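PDB 3MKV: putative amidohydrolase from Unidentified, which acts as a zinc-containing prolidase of the amidohydrolase superfamily, probably cleaving dipeptides that carry proline at the C-terminal end. Local coordinates for residues H65-F73 and V86-M97; F102-Y113 and P127-A135. All coordinates share one frame; numbering follows the deposited sequence.

Interaction 1: residues H65-F73 and V86-M97; sequences HVHVVAIEF and VTLRAVPIMRAM. With ZN (zinc ion), chain I.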
loop_
_atom_site.group_PDB
_atom_site.type_symbol
_atom_site.label_atom_id
_atom_site.label_comp_id
_atom_site.label_asym_id
_atom_site.label_seq_id
_atom_site.Cartn_x
_atom_site.Cartn_y
_atom_site.Cartn_z
ATOM N N HIS A 65 -38.946 9.218 3.390
ATOM C CA HIS A 65 -37.747 9.732 2.734
ATOM C C HIS A 65 -37.221 11.008 3.378
ATOM O O HIS A 65 -37.538 12.106 2.956
ATOM C CB HIS A 65 -37.986 9.952 1.233
ATOM C CG HIS A 65 -36.727 10.055 0.435
ATOM N ND1 HIS A 65 -36.430 9.197 -0.603
ATOM C CD2 HIS A 65 -35.676 10.902 0.534
ATOM C CE1 HIS A 65 -35.251 9.513 -1.109
ATOM N NE2 HIS A 65 -34.772 10.543 -0.435
ATOM N N VAL A 66 -36.403 10.856 4.403
ATOM C CA VAL A 66 -35.742 12.005 4.993
ATOM C C VAL A 66 -34.240 11.777 4.989
ATOM O O VAL A 66 -33.767 10.654 4.820
ATOM C CB VAL A 66 -36.229 12.281 6.459
ATOM C CG1 VAL A 66 -37.726 12.503 6.494
ATOM C CG2 VAL A 66 -35.860 11.132 7.375
ATOM N N HIS A 67 -33.499 12.862 5.158
ATOM C CA HIS A 67 -32.080 12.790 5.462
ATOM C C HIS A 67 -31.817 13.582 6.732
ATOM O O HIS A 67 -31.810 14.806 6.735
ATOM C CB HIS A 67 -31.251 13.319 4.299
ATOM C CG HIS A 67 -31.460 12.553 3.030
ATOM N ND1 HIS A 67 -30.893 11.318 2.807
ATOM C CD2 HIS A 67 -32.183 12.841 1.922
ATOM C CE1 HIS A 67 -31.251 10.880 1.615
ATOM N NE2 HIS A 67 -32.040 11.783 1.059
ATOM N N VAL A 68 -31.616 12.877 7.830
ATOM C CA VAL A 68 -31.449 13.561 9.094
ATOM C C VAL A 68 -30.149 14.358 9.143
ATOM O O VAL A 68 -30.087 15.406 9.785
ATOM C CB VAL A 68 -31.587 12.593 10.287
ATOM C CG1 VAL A 68 -30.888 13.152 11.513
ATOM C CG2 VAL A 68 -33.069 12.327 10.568
ATOM N N VAL A 69 -29.113 13.889 8.453
ATOM C CA VAL A 69 -27.833 14.590 8.526
ATOM C C VAL A 69 -27.610 15.538 7.371
ATOM O O VAL A 69 -26.516 16.069 7.217
ATOM C CB VAL A 69 -26.609 13.642 8.669
ATOM C CG1 VAL A 69 -26.909 12.554 9.691
ATOM C CG2 VAL A 69 -26.198 13.059 7.322
ATOM N N ALA A 70 -28.645 15.750 6.561
ATOM C CA ALA A 70 -28.585 16.769 5.515
ATOM C C ALA A 70 -28.810 18.119 6.162
ATOM O O ALA A 70 -29.862 18.732 5.989
ATOM C CB ALA A 70 -29.620 16.511 4.459
ATOM N N ILE A 71 -27.807 18.568 6.913
ATOM C CA ILE A 71 -27.919 19.762 7.746
ATOM C C ILE A 71 -27.738 21.049 6.950
ATOM O O ILE A 71 -27.952 22.144 7.480
ATOM C CB ILE A 71 -26.906 19.747 8.918
ATOM C CG1 ILE A 71 -25.466 19.718 8.396
ATOM C CG2 ILE A 71 -27.154 18.565 9.845
ATOM C CD1 ILE A 71 -24.425 19.980 9.488
ATOM N N GLU A 72 -27.333 20.921 5.688
ATOM C CA GLU A 72 -27.370 22.055 4.766
ATOM C C GLU A 72 -27.586 21.643 3.315
ATOM O O GLU A 72 -27.552 20.457 2.991
ATOM C CB GLU A 72 -26.145 22.976 4.908
ATOM C CG GLU A 72 -24.968 22.421 5.695
ATOM C CD GLU A 72 -23.759 23.354 5.648
ATOM O OE1 GLU A 72 -23.150 23.628 6.713
ATOM O OE2 GLU A 72 -23.425 23.826 4.536
ATOM N N PHE A 73 -27.820 22.634 2.453
ATOM C CA PHE A 73 -28.052 22.409 1.020
ATOM C C PHE A 73 -26.833 21.863 0.251
ATOM O O PHE A 73 -26.991 21.199 -0.772
ATOM C CB PHE A 73 -28.545 23.698 0.344
ATOM C CG PHE A 73 -30.000 24.015 0.607
ATOM C CD1 PHE A 73 -30.368 24.886 1.627
ATOM C CD2 PHE A 73 -31.004 23.447 -0.174
ATOM C CE1 PHE A 73 -31.707 25.177 1.866
ATOM C CE2 PHE A 73 -32.348 23.737 0.062
ATOM C CZ PHE A 73 -32.694 24.604 1.079
ATOM N N VAL A 86 -21.796 17.785 12.887
ATOM C CA VAL A 86 -22.869 17.198 12.126
ATOM C C VAL A 86 -23.849 16.516 13.065
ATOM O O VAL A 86 -25.054 16.690 12.941
ATOM C CB VAL A 86 -22.328 16.198 11.104
ATOM C CG1 VAL A 86 -23.467 15.608 10.298
ATOM C CG2 VAL A 86 -21.331 16.892 10.184
ATOM N N THR A 87 -23.320 15.746 14.010
ATOM C CA THR A 87 -24.143 15.001 14.943
ATOM C C THR A 87 -24.996 15.950 15.775
ATOM O O THR A 87 -26.199 15.773 15.894
ATOM C CB THR A 87 -23.266 14.164 15.919
ATOM O OG1 THR A 87 -22.541 13.160 15.200
ATOM C CG2 THR A 87 -24.118 13.501 16.962
ATOM N N LEU A 88 -24.353 16.955 16.355
ATOM C CA LEU A 88 -25.028 17.965 17.158
ATOM C C LEU A 88 -26.049 18.763 16.343
ATOM O O LEU A 88 -27.129 19.095 16.833
ATOM C CB LEU A 88 -23.984 18.909 17.770
ATOM C CG LEU A 88 -23.479 18.702 19.205
ATOM C CD1 LEU A 88 -23.650 17.279 19.733
ATOM C CD2 LEU A 88 -22.042 19.181 19.322
ATOM N N ARG A 89 -25.717 19.070 15.095
ATOM C CA ARG A 89 -26.655 19.822 14.243
ATOM C C ARG A 89 -27.851 19.006 13.755
ATOM O O ARG A 89 -28.825 19.576 13.273
ATOM C CB ARG A 89 -25.942 20.472 13.060
ATOM C CG ARG A 89 -25.093 21.672 13.443
ATOM C CD ARG A 89 -25.287 22.785 12.430
ATOM N NE ARG A 89 -24.149 22.915 11.527
ATOM C CZ ARG A 89 -24.187 23.568 10.368
ATOM N NH1 ARG A 89 -23.097 23.648 9.608
ATOM N NH2 ARG A 89 -25.321 24.129 9.962
ATOM N N ALA A 90 -27.776 17.684 13.893
ATOM C CA ALA A 90 -28.872 16.781 13.523
ATOM C C ALA A 90 -29.939 16.649 14.611
ATOM O O ALA A 90 -31.102 16.353 14.322
ATOM C CB ALA A 90 -28.325 15.394 13.159
ATOM N N VAL A 91 -29.543 16.861 15.860
ATOM C CA VAL A 91 -30.464 16.739 16.994
ATOM C C VAL A 91 -31.732 17.626 16.920
ATOM O O VAL A 91 -32.858 17.136 17.051
ATOM C CB VAL A 91 -29.719 16.979 18.323
ATOM C CG1 VAL A 91 -30.709 17.093 19.480
ATOM C CG2 VAL A 91 -28.670 15.852 18.572
ATOM N N PRO A 92 -31.552 18.939 16.735
ATOM C CA PRO A 92 -32.708 19.809 16.554
ATOM C C PRO A 92 -33.570 19.371 15.366
ATOM O O PRO A 92 -34.799 19.456 15.425
ATOM C CB PRO A 92 -32.083 21.185 16.292
ATOM C CG PRO A 92 -30.646 20.912 15.946
ATOM C CD PRO A 92 -30.284 19.682 16.700
ATOM N N ILE A 93 -32.931 18.897 14.303
ATOM C CA ILE A 93 -33.655 18.415 13.126
ATOM C C ILE A 93 -34.583 17.242 13.438
ATOM O O ILE A 93 -35.746 17.246 13.053
ATOM C CB ILE A 93 -32.693 18.034 11.976
ATOM C CG1 ILE A 93 -31.964 19.285 11.470
ATOM C CG2 ILE A 93 -33.458 17.363 10.848
ATOM C CD1 ILE A 93 -31.029 19.040 10.318
ATOM N N MET A 94 -34.073 16.249 14.151
ATOM C CA MET A 94 -34.891 15.100 14.520
ATOM C C MET A 94 -36.047 15.494 15.445
ATOM O O MET A 94 -37.150 14.937 15.362
ATOM C CB MET A 94 -34.035 14.014 15.175
ATOM C CG MET A 94 -33.282 13.115 14.195
ATOM S SD MET A 94 -32.371 11.805 15.045
ATOM C CE MET A 94 -31.211 12.774 16.012
ATOM N N ARG A 95 -35.778 16.448 16.331
ATOM C CA ARG A 95 -36.744 16.894 17.324
ATOM C C ARG A 95 -37.937 17.585 16.653
ATOM O O ARG A 95 -39.091 17.434 17.069
ATOM C CB ARG A 95 -36.060 17.868 18.277
ATOM C CG ARG A 95 -36.455 17.705 19.722
ATOM C CD ARG A 95 -35.310 18.109 20.648
ATOM N NE ARG A 95 -35.614 17.781 22.037
ATOM C CZ ARG A 95 -36.517 18.427 22.764
ATOM N NH1 ARG A 95 -37.197 19.436 22.229
ATOM N NH2 ARG A 95 -36.741 18.069 24.021
ATOM N N ALA A 96 -37.654 18.343 15.602
ATOM C CA ALA A 96 -38.698 19.088 14.922
ATOM C C ALA A 96 -39.609 18.178 14.105
ATOM O O ALA A 96 -40.782 18.511 13.896
ATOM C CB ALA A 96 -38.096 20.174 14.060
ATOM N N MET A 97 -39.080 17.034 13.655
ATOM C CA MET A 97 -39.867 16.088 12.854
ATOM C C MET A 97 -40.950 15.529 13.740
ATOM O O MET A 97 -42.120 15.471 13.352
ATOM C CB MET A 97 -39.013 14.936 12.291
ATOM C CG MET A 97 -37.951 15.341 11.254
ATOM S SD MET A 97 -36.984 13.937 10.633
ATOM C CE MET A 97 -36.183 14.659 9.237
HETATM ZN ZN ZN I . -33.136 11.749 -0.707
#
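Arg-89 and Glu-72 form the salt bridge of this contact: NH1 of Arg-89 donates to OE1 of Glu-72 over 2.9 Å. The bond is bent, with 136° at the hydrogen. It reaches the anti lone pair of the carboxylate oxygen, and the carboxylate and guanidinium planes stand 55° apart. The same oxygen also pairs with Arg-77, so two arginines share one carboxylate. Over one guanidinium face lies CD1 of Ile-71, 3.6 Å from NE of Arg-89, giving the flat cation an apolar lid. At the other end of 65-73 are the two histidines of the HxH zinc motif at the C-terminal end of the first barrel strand in amidohydrolases. His-65 and His-67 both bind zinc through NE2, and Asp-326 and the carboxylated Lys-193 complete the site. His-67 starts away from the helix, toward the metal, while Val-66, Val-68 and Val-69 meet helix 83-99. Val-66 CB and Met-97 CE approach tip to tip at 3.7 Å. Val-68 holds CG1 anti to its N (chi1 157°), which sets that methyl 3.6 Å from CG of Met-94, the two side chains crossing at about a right angle. Ala-90 is small enough for the turn to come close, its CB 3.8 Å from Val-68 CG1. Ile-93 CD1 rests against Ile-71 CG2 at 3.9 Å, and Phe-115 of helix 113-120 packs on Ala-90, Met-94 and Val-69.

Interaction 2: residues F102-Y113 and P127-A135; sequences FTTVRDAGGAGY and PRLFVSGRA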
loop_
_atom_site.group_PDB
_atom_site.type_symbol
_atom_site.label_atom_id
_atom_site.label_comp_id
_atom_site.label_asym_id
_atom_site.label_seq_id
_atom_site.Cartn_x
_atom_site.Cartn_y
_atom_site.Cartn_z
ATOM N N PHE A 102 -44.475 13.420 13.141
ATOM C CA PHE A 102 -43.849 12.267 12.516
ATOM C C PHE A 102 -43.207 11.351 13.555
ATOM O O PHE A 102 -42.151 11.655 14.107
ATOM C CB PHE A 102 -42.864 12.707 11.434
ATOM C CG PHE A 102 -43.527 13.391 10.275
ATOM C CD1 PHE A 102 -44.039 12.655 9.220
ATOM C CD2 PHE A 102 -43.670 14.774 10.255
ATOM C CE1 PHE A 102 -44.664 13.280 8.150
ATOM C CE2 PHE A 102 -44.298 15.408 9.187
ATOM C CZ PHE A 102 -44.797 14.654 8.132
ATOM N N THR A 103 -43.874 10.230 13.820
ATOM C CA THR A 103 -43.453 9.331 14.877
ATOM C C THR A 103 -42.523 8.255 14.341
ATOM O O THR A 103 -41.811 7.600 15.102
ATOM C CB THR A 103 -44.655 8.721 15.646
ATOM O OG1 THR A 103 -45.634 8.234 14.723
ATOM C CG2 THR A 103 -45.305 9.768 16.523
ATOM N N THR A 104 -42.534 8.079 13.024
ATOM C CA THR A 104 -41.573 7.196 12.376
ATOM C C THR A 104 -41.076 7.862 11.100
ATOM O O THR A 104 -41.840 8.544 10.410
ATOM C CB THR A 104 -42.171 5.817 12.018
ATOM O OG1 THR A 104 -42.565 5.128 13.208
ATOM C CG2 THR A 104 -41.138 4.966 11.283
ATOM N N VAL A 105 -39.793 7.680 10.801
ATOM C CA VAL A 105 -39.266 8.075 9.501
ATOM C C VAL A 105 -38.343 7.019 8.898
ATOM O O VAL A 105 -37.681 6.258 9.615
ATOM C CB VAL A 105 -38.533 9.416 9.565
ATOM C CG1 VAL A 105 -39.525 10.554 9.857
ATOM C CG2 VAL A 105 -37.394 9.355 10.608
ATOM N N ARG A 106 -38.313 6.969 7.570
ATOM C CA ARG A 106 -37.330 6.152 6.877
ATOM C C ARG A 106 -36.272 7.088 6.345
ATOM O O ARG A 106 -36.557 7.973 5.528
ATOM C CB ARG A 106 -37.958 5.355 5.735
ATOM C CG ARG A 106 -37.044 4.282 5.158
ATOM C CD ARG A 106 -37.721 3.545 4.028
ATOM N NE ARG A 106 -38.012 4.438 2.907
ATOM C CZ ARG A 106 -38.349 4.016 1.696
ATOM N NH1 ARG A 106 -38.419 2.717 1.456
ATOM N NH2 ARG A 106 -38.606 4.887 0.729
ATOM N N ASP A 107 -35.049 6.914 6.831
ATOM C CA ASP A 107 -33.959 7.748 6.368
ATOM C C ASP A 107 -33.355 7.141 5.107
ATOM O O ASP A 107 -32.989 5.961 5.077
ATOM C CB ASP A 107 -32.909 7.964 7.458
ATOM C CG ASP A 107 -31.802 8.890 7.006
ATOM O OD1 ASP A 107 -30.939 8.452 6.217
ATOM O OD2 ASP A 107 -31.795 10.060 7.427
ATOM N N ALA A 108 -33.268 7.960 4.065
ATOM C CA ALA A 108 -32.936 7.485 2.739
ATOM C C ALA A 108 -31.438 7.545 2.442
ATOM O O ALA A 108 -31.008 7.213 1.344
ATOM C CB ALA A 108 -33.730 8.271 1.699
ATOM N N GLY A 109 -30.640 7.958 3.420
ATOM C CA GLY A 109 -29.207 8.003 3.236
ATOM C C GLY A 109 -28.529 8.950 4.202
ATOM O O GLY A 109 -28.888 10.135 4.292
ATOM N N GLY A 110 -27.541 8.422 4.922
ATOM C CA GLY A 110 -26.811 9.196 5.908
ATOM C C GLY A 110 -26.897 8.531 7.255
ATOM O O GLY A 110 -26.111 7.638 7.557
ATOM N N ALA A 111 -27.880 8.955 8.049
ATOM C CA ALA A 111 -28.101 8.415 9.384
ATOM C C ALA A 111 -27.918 6.915 9.420
ATOM O O ALA A 111 -28.517 6.183 8.627
ATOM C CB ALA A 111 -29.479 8.770 9.875
ATOM N N GLY A 112 -27.095 6.458 10.356
ATOM C CA GLY A 112 -26.883 5.039 10.539
ATOM C C GLY A 112 -27.455 4.545 11.849
ATOM O O GLY A 112 -28.128 5.274 12.589
ATOM N N TYR A 113 -27.167 3.288 12.138
ATOM C CA TYR A 113 -27.678 2.625 13.327
ATOM C C TYR A 113 -27.390 3.360 14.651
ATOM O O TYR A 113 -28.197 3.301 15.568
ATOM C CB TYR A 113 -27.127 1.210 13.353
ATOM C CG TYR A 113 -27.644 0.333 14.451
ATOM C CD1 TYR A 113 -28.895 -0.251 14.360
ATOM C CD2 TYR A 113 -26.861 0.049 15.558
ATOM C CE1 TYR A 113 -29.364 -1.085 15.362
ATOM C CE2 TYR A 113 -27.319 -0.768 16.566
ATOM C CZ TYR A 113 -28.572 -1.341 16.465
ATOM O OH TYR A 113 -29.040 -2.167 17.472
ATOM N N PRO A 127 -38.126 10.878 15.822
ATOM C CA PRO A 127 -38.938 9.820 15.255
ATOM C C PRO A 127 -38.215 8.481 15.404
ATOM O O PRO A 127 -36.992 8.440 15.453
ATOM C CB PRO A 127 -39.028 10.196 13.773
ATOM C CG PRO A 127 -38.530 11.597 13.666
ATOM C CD PRO A 127 -37.596 11.801 14.807
ATOM N N ARG A 128 -38.972 7.398 15.492
ATOM C CA ARG A 128 -38.408 6.078 15.357
ATOM C C ARG A 128 -37.739 6.044 13.993
ATOM O O ARG A 128 -38.289 6.556 13.014
ATOM C CB ARG A 128 -39.515 5.030 15.445
ATOM C CG ARG A 128 -39.081 3.645 15.043
ATOM C CD ARG A 128 -40.245 2.681 15.098
ATOM N NE ARG A 128 -40.902 2.673 16.403
ATOM C CZ ARG A 128 -41.933 3.449 16.719
ATOM N NH1 ARG A 128 -42.416 4.300 15.825
ATOM N NH2 ARG A 128 -42.481 3.369 17.928
ATOM N N LEU A 129 -36.543 5.463 13.926
ATOM C CA LEU A 129 -35.716 5.573 12.716
ATOM C C LEU A 129 -35.562 4.260 11.979
ATOM O O LEU A 129 -35.121 3.268 12.545
ATOM C CB LEU A 129 -34.331 6.119 13.056
ATOM C CG LEU A 129 -34.154 7.579 13.484
ATOM C CD1 LEU A 129 -32.667 7.901 13.559
ATOM C CD2 LEU A 129 -34.838 8.530 12.519
ATOM N N PHE A 130 -35.933 4.257 10.709
ATOM C CA PHE A 130 -35.601 3.147 9.822
ATOM C C PHE A 130 -34.529 3.636 8.856
ATOM O O PHE A 130 -34.824 4.368 7.902
ATOM C CB PHE A 130 -36.828 2.673 9.052
ATOM C CG PHE A 130 -37.737 1.783 9.849
ATOM C CD1 PHE A 130 -38.594 2.316 10.804
ATOM C CD2 PHE A 130 -37.745 0.419 9.636
ATOM C CE1 PHE A 130 -39.436 1.507 11.530
ATOM C CE2 PHE A 130 -38.588 -0.404 10.370
ATOM C CZ PHE A 130 -39.436 0.140 11.317
ATOM N N VAL A 131 -33.285 3.228 9.111
ATOM C CA VAL A 131 -32.129 3.811 8.440
ATOM C C VAL A 131 -31.574 2.966 7.285
ATOM O O VAL A 131 -31.637 1.731 7.294
ATOM C CB VAL A 131 -31.013 4.105 9.460
ATOM C CG1 VAL A 131 -31.564 4.969 10.614
ATOM C CG2 VAL A 131 -30.441 2.810 9.995
ATOM N N SER A 132 -31.021 3.662 6.298
ATOM C CA SER A 132 -30.438 3.045 5.118
ATOM C C SER A 132 -28.920 2.905 5.223
ATOM O O SER A 132 -28.310 2.201 4.425
ATOM C CB SER A 132 -30.753 3.896 3.890
ATOM O OG SER A 132 -32.128 3.845 3.563
ATOM N N GLY A 133 -28.319 3.580 6.201
ATOM C CA GLY A 133 -26.877 3.771 6.218
ATOM C C GLY A 133 -26.495 4.735 5.100
ATOM O O GLY A 133 -27.171 5.741 4.871
ATOM N N ARG A 134 -25.416 4.433 4.389
ATOM C CA ARG A 134 -25.025 5.258 3.254
ATOM C C ARG A 134 -25.638 4.751 1.950
ATOM O O ARG A 134 -25.649 3.554 1.682
ATOM C CB ARG A 134 -23.507 5.308 3.130
ATOM C CG ARG A 134 -22.857 6.208 4.153
ATOM C CD ARG A 134 -21.349 6.034 4.118
ATOM N NE ARG A 134 -20.915 4.763 4.699
ATOM C CZ ARG A 134 -19.734 4.204 4.451
ATOM N NH1 ARG A 134 -18.890 4.795 3.622
ATOM N NH2 ARG A 134 -19.396 3.058 5.022
ATOM N N ALA A 135 -26.152 5.677 1.150
ATOM C CA ALA A 135 -26.669 5.353 -0.168
ATOM C C ALA A 135 -25.554 4.804 -1.047
ATOM O O ALA A 135 -24.446 5.343 -1.061
ATOM C CB ALA A 135 -27.260 6.591 -0.800
HETATM O O HOH W 1 -30.024 5.979 6.624
#
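The parallel pair of a beta-alpha-beta unit brings Val-105 between Arg-128 and Phe-130, helix 113-120 linking strand 102-107 to strand 128-131. Val-105 N donates to Arg-128 O and Phe-130 N to Val-105 O, each at 2.9 Å and nearly straight at 169°; Arg-128 N to Thr-103 O and Asp-107 N to Phe-130 O extend the ladder. On one face Arg-128 NH1 meets Thr-104 OG1 at 2.7 Å, the oxygen lying in the guanidinium plane. The same NH1 also makes a salt bridge with Asp-379, its strongest polar partner, and NH2 makes one with Asp-407. Thr-104 (chi1 -63°) keeps OG1 beside its backbone N, facing Arg-128, and turns CG2 anti to that N, 3.7 Å from Phe-130 CD1. On the other face Val-105, beta-branched and so suited to extended backbone, runs CG2 alongside Leu-129, 3.3 Å from its CD2, and both methyls touch Pro-127. In this TIM-barrel family the C-terminal strand ends carry the active-site loops, and here Ala-108 O accepts from the carboxylated Lys-193 that bridges the zincs. Asp-107 begins an Asx turn, its OD1 taking Gly-109 N at 2.9 Å, while its carbonyl O receives Ser-132 OG at 2.7 Å in the carbonyl plane. Gly-110 N bonds to Gly-133 O at 2.7 Å. At their backbone angles a CB on Gly-109 or Gly-110 would strike the preceding carbonyl; Gly-133 has a positive phi (70°), a region glycine enters most easily.

Both contacts are largely buried and their centres lie about 11 Å apart, but they join different elements of the barrel: helix to metal-binding loop, mainly through apolar side chains, in interaction 1, and strand to strand, by backbone hydrogen bonds, in interaction 2. Their centres lie about 13 Å and 8 Å from that of the chain. Each also reaches a subunit boundary: Arg-89 packs on Leu-123 of the second subunit, and Tyr-113 makes a cation-pi contact with Arg-148 of the third. They meet at the zinc site: His-67 ND1 probably hydrogen-bonds Gly-109 O (2.8 Å), which would orient the ligand ring, and Val-66 O probably accepts from Ala-108 N. Helix 83-99 leads directly into strand 102-107.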